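Local coordinates for PLP-Dependent L-Arginine Hydroxylase MppP (Streptomyces wadayamensis, PDB 6C9B), which is a pyridoxal phosphate-dependent oxidase that acts on L-arginine, yielding 4-hydroxy-2-ketoarginine and 2-ketoarginine, at residues I96-L101 and D120-N125; R170-A175 and Y203-E208. One frame throughout, in Å; residues are numbered along the deposited sequence.

How the interactions relate
From the N terminus, helix 90-101 leads through strand 107-112 to helix 116-124, and interaction 1, between 96-101 and 120-125, closes that loop of 18 residues. Strands 128-133 and 152-156 follow before interaction 2, where contact between 170-175 of helix 168-181 and 203-208 of helix 202-209 closes a second loop, of 27 residues, through strand 184-188. The two loops lie in series, neither nested nor crossed. Both contacts pack helices on the seven-stranded mixed sheet, but on opposite faces: interaction 1 on the face toward the bound product and the second subunit, interaction 2 on the outer face. Their centres are 24 Å apart, and their nearest atoms about 12 Å.

Interaction 1 (I96-L101 and D120-N125)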
ATOM      1  N   ILE B  96       8.037  -5.418  -1.953  1.00 15.51           N
ATOM      2  CA  ILE B  96       8.063  -6.365  -3.067  1.00 15.17           C
ATOM      3  C   ILE B  96       9.501  -6.721  -3.410  1.00 15.30           C
ATOM      4  O   ILE B  96       9.844  -7.900  -3.586  1.00 16.85           O
ATOM      5  CB  ILE B  96       7.311  -5.765  -4.270  1.00 15.20           C
ATOM      6  CG1 ILE B  96       5.816  -5.675  -3.967  1.00 16.97           C
ATOM      7  CG2 ILE B  96       7.544  -6.590  -5.521  1.00 18.52           C
ATOM      8  CD1 ILE B  96       5.061  -4.758  -4.915  1.00 18.42           C
ATOM      9  N   LEU B  97      10.365  -5.703  -3.514  1.00 15.34           N
ATOM     10  CA  LEU B  97      11.758  -5.947  -3.870  1.00 15.12           C
ATOM     11  C   LEU B  97      12.444  -6.780  -2.798  1.00 17.76           C
ATOM     12  O   LEU B  97      13.240  -7.677  -3.091  1.00 17.10           O
ATOM     13  CB  LEU B  97      12.482  -4.616  -4.075  1.00 17.91           C
ATOM     14  CG  LEU B  97      13.993  -4.679  -4.336  1.00 18.10           C
ATOM     15  CD1 LEU B  97      14.281  -5.486  -5.595  1.00 19.02           C
ATOM     16  CD2 LEU B  97      14.597  -3.273  -4.436  1.00 20.03           C
ATOM     17  N   ALA B  98      12.197  -6.456  -1.545  1.00 16.50           N
ATOM     18  CA  ALA B  98      12.887  -7.154  -0.468  1.00 15.73           C
ATOM     19  C   ALA B  98      12.475  -8.622  -0.439  1.00 16.85           C
ATOM     20  O   ALA B  98      13.320  -9.512  -0.297  1.00 18.05           O
ATOM     21  CB  ALA B  98      12.576  -6.472   0.859  1.00 18.79           C
ATOM     22  N   ARG B  99      11.166  -8.891  -0.512  1.00 16.89           N
ATOM     23  CA  ARG B  99      10.728 -10.280  -0.496  1.00 17.17           C
ATOM     24  C   ARG B  99      11.237 -11.001  -1.736  1.00 18.11           C
ATOM     25  O   ARG B  99      11.610 -12.178  -1.659  1.00 20.21           O
ATOM     26  CB  ARG B  99       9.204 -10.361  -0.372  1.00 23.54           C
ATOM     27  CG  ARG B  99       8.747 -11.815  -0.126  1.00 28.67           C
ATOM     28  CD  ARG B  99       7.685 -11.899   0.942  1.00 25.42           C
ATOM     29  NE  ARG B  99       6.382 -11.395   0.536  1.00 26.79           N
ATOM     30  CZ  ARG B  99       5.576 -12.012  -0.319  1.00 25.79           C
ATOM     31  NH1 ARG B  99       4.382 -11.501  -0.565  1.00 21.98           N
ATOM     32  NH2 ARG B  99       5.972 -13.115  -0.953  1.00 24.62           N
ATOM     33  N   SER B 100      11.325 -10.288  -2.871  1.00 17.21           N
ATOM     34  CA  SER B 100      11.855 -10.887  -4.098  1.00 19.41           C
ATOM     35  C   SER B 100      13.340 -11.204  -3.965  1.00 18.33           C
ATOM     36  O   SER B 100      13.794 -12.275  -4.395  1.00 19.58           O
ATOM     37  CB  SER B 100      11.646  -9.956  -5.278  1.00 23.08           C
ATOM     38  OG  SER B 100      10.258  -9.778  -5.533  1.00 21.08           O
ATOM     39  N   LEU B 101      14.115 -10.271  -3.409  1.00 18.37           N
ATOM     40  CA  LEU B 101      15.536 -10.522  -3.172  1.00 18.69           C
ATOM     41  C   LEU B 101      15.751 -11.753  -2.310  1.00 24.33           C
ATOM     42  O   LEU B 101      16.701 -12.511  -2.534  1.00 21.15           O
ATOM     43  CB  LEU B 101      16.184  -9.308  -2.508  1.00 17.31           C
ATOM     44  CG  LEU B 101      16.492  -8.136  -3.428  1.00 20.87           C
ATOM     45  CD1 LEU B 101      16.790  -6.901  -2.582  1.00 20.40           C
ATOM     46  CD2 LEU B 101      17.691  -8.457  -4.314  1.00 22.22           C
ATOM     47  N   ASP B 120      14.773  -1.713   7.415  1.00 16.58           N
ATOM     48  CA  ASP B 120      13.852  -2.539   8.189  1.00 15.31           C
ATOM     49  C   ASP B 120      13.046  -3.516   7.316  1.00 14.75           C
ATOM     50  O   ASP B 120      12.763  -4.645   7.750  1.00 15.75           O
ATOM     51  CB  ASP B 120      12.935  -1.617   8.978  1.00 17.39           C
ATOM     52  CG  ASP B 120      13.664  -0.915  10.126  1.00 26.39           C
ATOM     53  OD1 ASP B 120      14.712  -1.400  10.585  1.00 25.38           O
ATOM     54  OD2 ASP B 120      13.161   0.093  10.613  1.00 26.95           O
ATOM     55  N   LEU B 121      12.712  -3.123   6.086  1.00 16.43           N
ATOM     56  CA  LEU B 121      12.014  -4.024   5.181  1.00 16.07           C
ATOM     57  C   LEU B 121      12.948  -5.106   4.665  1.00 17.14           C
ATOM     58  O   LEU B 121      12.557  -6.270   4.568  1.00 16.25           O
ATOM     59  CB  LEU B 121      11.407  -3.245   4.022  1.00 15.09           C
ATOM     60  CG  LEU B 121      10.249  -2.326   4.433  1.00 14.39           C
ATOM     61  CD1 LEU B 121       9.860  -1.399   3.243  1.00 18.44           C
ATOM     62  CD2 LEU B 121       9.071  -3.111   4.929  1.00 19.82           C
ATOM     63  N   LEU B 122      14.210  -4.767   4.432  1.00 15.67           N
ATOM     64  CA  LEU B 122      15.159  -5.783   3.996  1.00 16.69           C
ATOM     65  C   LEU B 122      15.437  -6.764   5.119  1.00 18.49           C
ATOM     66  O   LEU B 122      15.373  -7.991   4.935  1.00 17.70           O
ATOM     67  CB  LEU B 122      16.457  -5.116   3.523  1.00 14.96           C
ATOM     68  CG  LEU B 122      16.412  -4.354   2.216  1.00 18.67           C
ATOM     69  CD1 LEU B 122      17.629  -3.437   2.006  1.00 20.39           C
ATOM     70  CD2 LEU B 122      16.299  -5.345   1.074  1.00 22.11           C
ATOM     71  N   ARG B 123      15.755  -6.246   6.303  1.00 18.16           N
ATOM     72  CA  ARG B 123      16.002  -7.140   7.423  1.00 16.16           C
ATOM     73  C   ARG B 123      14.782  -7.987   7.733  1.00 19.35           C
ATOM     74  O   ARG B 123      14.903  -9.177   8.064  1.00 21.27           O
ATOM     75  CB  ARG B 123      16.408  -6.344   8.660  1.00 22.06           C
ATOM     76  CG  ARG B 123      17.809  -5.789   8.668  1.00 38.52           C
ATOM     77  CD  ARG B 123      18.175  -5.321  10.101  1.00 54.03           C
ATOM     78  NE  ARG B 123      19.608  -5.070  10.297  1.00 69.48           N
ATOM     79  CZ  ARG B 123      20.151  -3.901  10.643  1.00 73.15           C
ATOM     80  NH1 ARG B 123      19.399  -2.820  10.848  1.00 54.45           N
ATOM     81  NH2 ARG B 123      21.468  -3.814  10.791  1.00 71.09           N
ATOM     82  N   GLY B 124      13.592  -7.381   7.667  1.00 18.23           N
ATOM     83  CA  GLY B 124      12.373  -8.104   7.972  1.00 19.25           C
ATOM     84  C   GLY B 124      12.105  -9.250   7.025  1.00 20.35           C
ATOM     85  O   GLY B 124      11.421 -10.205   7.383  1.00 22.25           O
ATOM     86  N   ASN B 125      12.617  -9.164   5.803  1.00 18.83           N
ATOM     87  CA  ASN B 125      12.484 -10.243   4.842  1.00 18.15           C
ATOM     88  C   ASN B 125      13.694 -11.164   4.832  1.00 23.33           C
ATOM     89  O   ASN B 125      13.831 -11.977   3.912  1.00 24.90           O
ATOM     90  CB  ASN B 125      12.243  -9.641   3.467  1.00 19.15           C
ATOM     91  CG  ASN B 125      10.810  -9.194   3.296  1.00 20.83           C
ATOM     92  OD1 ASN B 125       9.940 -10.034   3.075  1.00 22.87           O
ATOM     93  ND2 ASN B 125      10.553  -7.919   3.443  1.00 20.63           N
TER
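Ala98 and Arg99 meet Asn125, while Leu122 lies against Ala98 and Leu101, joining helices 90-101 and 116-124 on one face of the large-domain sheet of the PLP-dependent aminotransferase fold. Helix 116-124 is the connection of a beta-alpha-beta crossover between parallel strands 107-112 and 128-133. The axes of the two helical segments run in the same general direction, inclined at 31° and 8.7 Å apart at closest approach, with the small Ala98 facing the other helix, where its CA is nearest that of Leu122.

The apolar part gathers round one methyl group. Leu122 CD2 sits 3.9 Å from Ala98 CB and 4.0 Å from Leu101 CD1, and the two leucines cross obliquely. Leu127 touches both of them, and Leu129 of strand 128-133 adds to the packing round Leu122.

The polar part belongs to Asn125, the first residue to leave helical geometry after helix 116-124. Its CG stands anti to the carbonyl carbon and beside the backbone N (chi1 -78°), and the amide NH2 is bonded back to the helix it follows: ND2 donates to Leu121 O at 2.8 Å, with Leu121 O near the amide plane. A second bond, to Glu95 OE1, ties the amide to helix 90-101. Leu121 O is thus gripped twice, by Asn125 ND2 and Asn125 N from opposite faces of its carbonyl plane.

Arg99 passes its aliphatic part beside this amide. Its chain bends at chi2 and chi3, and the guanidinium forms a salt bridge through NE with Glu95 of the second subunit, placing the contact at the dimer interface. Leu121 also packs on Arg99 of that subunit, with its side chain about 7 Å from the bound product. Asn125 OD1 lies against the arginine's methylene carbons, 3.5 Å from Arg99 CB and 3.6 Å from Arg99 CD.

Interaction 2 (R170-A175 and Y203-E208); sequences RLRRLA and YAVLQE
Val205 points toward helix 168-181 and sets CG1 against the backbone of Arg172 and the side chain of Leu171. This CG1, anti to the backbone N (chi1 177°), lies 3.5 Å from Arg172 CA and 3.9 Å from Leu171 CG. Beside it, Leu206 bends its tip inward, so that CD2 comes to 4.2 Å from Ala175 CB and 4.3 Å from Leu171 CD1. At the outer border Arg172 NE and Glu208 OE2 form a long salt bridge of 3.6 Å; the carboxylate oxygen comes to the guanidinium edge, near its plane, while the two flat groups are turned 70° apart. These residues lie on neighbouring helices of successive beta-alpha-beta crossovers, in which strands 152-156, 184-188 and 212-218 run parallel. The axes of the two segments are inclined at 28° and approach to 9.1 Å. Beneath the helices, Leu185 of strand 184-188 touches Leu171, Ala175 and Leu206, and Trp213 and Val215 of strand 212-218 back Leu206. Further out, Glu168, one turn earlier on the same helix, is the stronger partner of the guanidinium, in a salt bridge to Arg172 NH1; the NE contact to Glu208 is the longer addition across the helices.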
ATOM      1  N   ARG B 170      30.033   7.950 -11.035  1.00 21.56           N
ATOM      2  CA  ARG B 170      30.064   6.895 -10.023  1.00 23.51           C
ATOM      3  C   ARG B 170      28.942   5.891 -10.230  1.00 21.16           C
ATOM      4  O   ARG B 170      29.155   4.685 -10.062  1.00 22.32           O
ATOM      5  CB  ARG B 170      29.990   7.503  -8.625  1.00 24.22           C
ATOM      6  CG  ARG B 170      29.949   6.487  -7.475  1.00 24.63           C
ATOM      7  CD  ARG B 170      31.111   5.499  -7.471  1.00 25.14           C
ATOM      8  NE  ARG B 170      32.415   6.147  -7.312  1.00 26.01           N
ATOM      9  CZ  ARG B 170      33.584   5.554  -7.565  1.00 25.00           C
ATOM     10  NH1 ARG B 170      33.630   4.297  -7.983  1.00 26.40           N
ATOM     11  NH2 ARG B 170      34.711   6.218  -7.395  1.00 29.95           N
ATOM     12  N   LEU B 171      27.742   6.348 -10.621  1.00 19.63           N
ATOM     13  CA  LEU B 171      26.708   5.382 -10.991  1.00 20.74           C
ATOM     14  C   LEU B 171      27.219   4.468 -12.084  1.00 20.11           C
ATOM     15  O   LEU B 171      27.030   3.244 -12.023  1.00 20.85           O
ATOM     16  CB  LEU B 171      25.432   6.083 -11.456  1.00 21.63           C
ATOM     17  CG  LEU B 171      24.295   5.122 -11.862  1.00 19.51           C
ATOM     18  CD1 LEU B 171      23.808   4.267 -10.695  1.00 20.80           C
ATOM     19  CD2 LEU B 171      23.084   5.861 -12.464  1.00 18.38           C
ATOM     20  N   ARG B 172      27.893   5.040 -13.076  1.00 19.32           N
ATOM     21  CA  ARG B 172      28.402   4.231 -14.181  1.00 21.82           C
ATOM     22  C   ARG B 172      29.381   3.190 -13.673  1.00 20.90           C
ATOM     23  O   ARG B 172      29.282   2.004 -14.014  1.00 24.34           O
ATOM     24  CB  ARG B 172      29.065   5.132 -15.238  1.00 26.16           C
ATOM     25  CG  ARG B 172      29.720   4.349 -16.374  1.00 28.94           C
ATOM     26  CD  ARG B 172      30.271   5.294 -17.450  1.00 36.56           C
ATOM     27  NE  ARG B 172      29.187   6.103 -18.005  1.00 77.60           N
ATOM     28  CZ  ARG B 172      29.015   7.413 -17.815  1.00 79.92           C
ATOM     29  NH1 ARG B 172      27.963   8.008 -18.364  1.00 61.82           N
ATOM     30  NH2 ARG B 172      29.883   8.135 -17.107  1.00 71.12           N
ATOM     31  N   ARG B 173      30.333   3.612 -12.837  1.00 22.21           N
ATOM     32  CA  ARG B 173      31.319   2.666 -12.327  1.00 20.19           C
ATOM     33  C   ARG B 173      30.671   1.597 -11.451  1.00 18.34           C
ATOM     34  O   ARG B 173      31.018   0.411 -11.537  1.00 22.45           O
ATOM     35  CB  ARG B 173      32.408   3.402 -11.552  1.00 25.00           C
ATOM     36  CG  ARG B 173      33.498   2.477 -11.035  1.00 41.73           C
ATOM     37  CD  ARG B 173      34.299   1.838 -12.196  1.00 53.66           C
ATOM     38  NE  ARG B 173      35.015   0.640 -11.766  1.00 65.66           N
ATOM     39  CZ  ARG B 173      35.180  -0.464 -12.497  1.00 71.88           C
ATOM     40  NH1 ARG B 173      34.672  -0.567 -13.727  1.00 50.54           N
ATOM     41  NH2 ARG B 173      35.855  -1.483 -11.980  1.00 76.79           N
ATOM     42  N   LEU B 174      29.726   1.992 -10.605  1.00 18.63           N
ATOM     43  CA  LEU B 174      29.050   1.023  -9.745  1.00 17.35           C
ATOM     44  C   LEU B 174      28.260   0.011 -10.575  1.00 19.87           C
ATOM     45  O   LEU B 174      28.264  -1.188 -10.286  1.00 20.36           O
ATOM     46  CB  LEU B 174      28.136   1.781  -8.785  1.00 20.39           C
ATOM     47  CG  LEU B 174      27.429   1.001  -7.691  1.00 34.01           C
ATOM     48  CD1 LEU B 174      28.419   0.295  -6.780  1.00 31.05           C
ATOM     49  CD2 LEU B 174      26.593   1.977  -6.864  1.00 31.94           C
ATOM     50  N   ALA B 175      27.553   0.483 -11.602  1.00 21.90           N
ATOM     51  CA  ALA B 175      26.820  -0.439 -12.459  1.00 17.32           C
ATOM     52  C   ALA B 175      27.768  -1.371 -13.217  1.00 19.20           C
ATOM     53  O   ALA B 175      27.467  -2.556 -13.405  1.00 22.15           O
ATOM     54  CB  ALA B 175      25.933   0.335 -13.428  1.00 25.03           C
ATOM     55  N   TYR B 203      18.660   5.584 -16.463  1.00 20.50           N
ATOM     56  CA  TYR B 203      18.359   4.358 -17.189  1.00 22.72           C
ATOM     57  C   TYR B 203      19.336   4.144 -18.333  1.00 24.35           C
ATOM     58  O   TYR B 203      19.718   3.003 -18.619  1.00 24.88           O
ATOM     59  CB  TYR B 203      16.904   4.402 -17.658  1.00 21.14           C
ATOM     60  CG  TYR B 203      15.981   4.435 -16.470  1.00 19.76           C
ATOM     61  CD1 TYR B 203      15.616   3.261 -15.838  1.00 19.36           C
ATOM     62  CD2 TYR B 203      15.515   5.645 -15.939  1.00 20.22           C
ATOM     63  CE1 TYR B 203      14.794   3.265 -14.716  1.00 21.36           C
ATOM     64  CE2 TYR B 203      14.688   5.652 -14.811  1.00 21.91           C
ATOM     65  CZ  TYR B 203      14.344   4.442 -14.212  1.00 19.91           C
ATOM     66  OH  TYR B 203      13.547   4.391 -13.107  1.00 19.56           O
ATOM     67  N   ALA B 204      19.781   5.228 -18.969  1.00 23.81           N
ATOM     68  CA  ALA B 204      20.800   5.108 -20.001  1.00 22.15           C
ATOM     69  C   ALA B 204      22.083   4.534 -19.426  1.00 25.76           C
ATOM     70  O   ALA B 204      22.694   3.641 -20.021  1.00 28.97           O
ATOM     71  CB  ALA B 204      21.042   6.476 -20.635  1.00 25.26           C
ATOM     72  N   VAL B 205      22.485   5.019 -18.251  1.00 22.21           N
ATOM     73  CA  VAL B 205      23.680   4.497 -17.586  1.00 22.48           C
ATOM     74  C   VAL B 205      23.499   3.021 -17.267  1.00 24.53           C
ATOM     75  O   VAL B 205      24.361   2.187 -17.569  1.00 24.87           O
ATOM     76  CB  VAL B 205      23.991   5.310 -16.316  1.00 22.56           C
ATOM     77  CG1 VAL B 205      25.193   4.712 -15.586  1.00 22.45           C
ATOM     78  CG2 VAL B 205      24.258   6.781 -16.674  1.00 26.29           C
ATOM     79  N   LEU B 206      22.376   2.673 -16.647  1.00 21.33           N
ATOM     80  CA  LEU B 206      22.166   1.288 -16.229  1.00 22.28           C
ATOM     81  C   LEU B 206      22.121   0.341 -17.416  1.00 23.58           C
ATOM     82  O   LEU B 206      22.707  -0.752 -17.377  1.00 24.52           O
ATOM     83  CB  LEU B 206      20.867   1.180 -15.430  1.00 23.90           C
ATOM     84  CG  LEU B 206      20.911   1.891 -14.089  1.00 20.55           C
ATOM     85  CD1 LEU B 206      19.515   1.995 -13.528  1.00 19.09           C
ATOM     86  CD2 LEU B 206      21.860   1.213 -13.099  1.00 20.58           C
ATOM     87  N   GLN B 207      21.418   0.732 -18.476  1.00 22.85           N
ATOM     88  CA  GLN B 207      21.317  -0.132 -19.646  1.00 22.26           C
ATOM     89  C   GLN B 207      22.656  -0.247 -20.364  1.00 25.18           C
ATOM     90  O   GLN B 207      22.995  -1.320 -20.873  1.00 30.06           O
ATOM     91  CB  GLN B 207      20.209   0.394 -20.566  1.00 33.01           C
ATOM     92  CG  GLN B 207      18.832   0.234 -19.913  1.00 47.43           C
ATOM     93  CD  GLN B 207      17.751   1.162 -20.455  1.00 53.84           C
ATOM     94  OE1 GLN B 207      18.033   2.214 -21.036  1.00 51.79           O
ATOM     95  NE2 GLN B 207      16.496   0.770 -20.252  1.00 53.70           N
ATOM     96  N   GLU B 208      23.418   0.842 -20.451  1.00 24.96           N
ATOM     97  CA  GLU B 208      24.720   0.767 -21.111  1.00 23.66           C
ATOM     98  C   GLU B 208      25.665  -0.168 -20.360  1.00 25.41           C
ATOM     99  O   GLU B 208      26.490  -0.864 -20.975  1.00 25.99           O
ATOM    100  CB  GLU B 208      25.340   2.162 -21.228  1.00 39.36           C
ATOM    101  CG  GLU B 208      26.807   2.179 -21.720  1.00 72.36           C
ATOM    102  CD  GLU B 208      27.464   3.559 -21.632  1.00 86.76           C
ATOM    103  OE1 GLU B 208      27.818   4.127 -22.689  1.00 84.48           O
ATOM    104  OE2 GLU B 208      27.636   4.072 -20.505  1.00 87.69           O
TER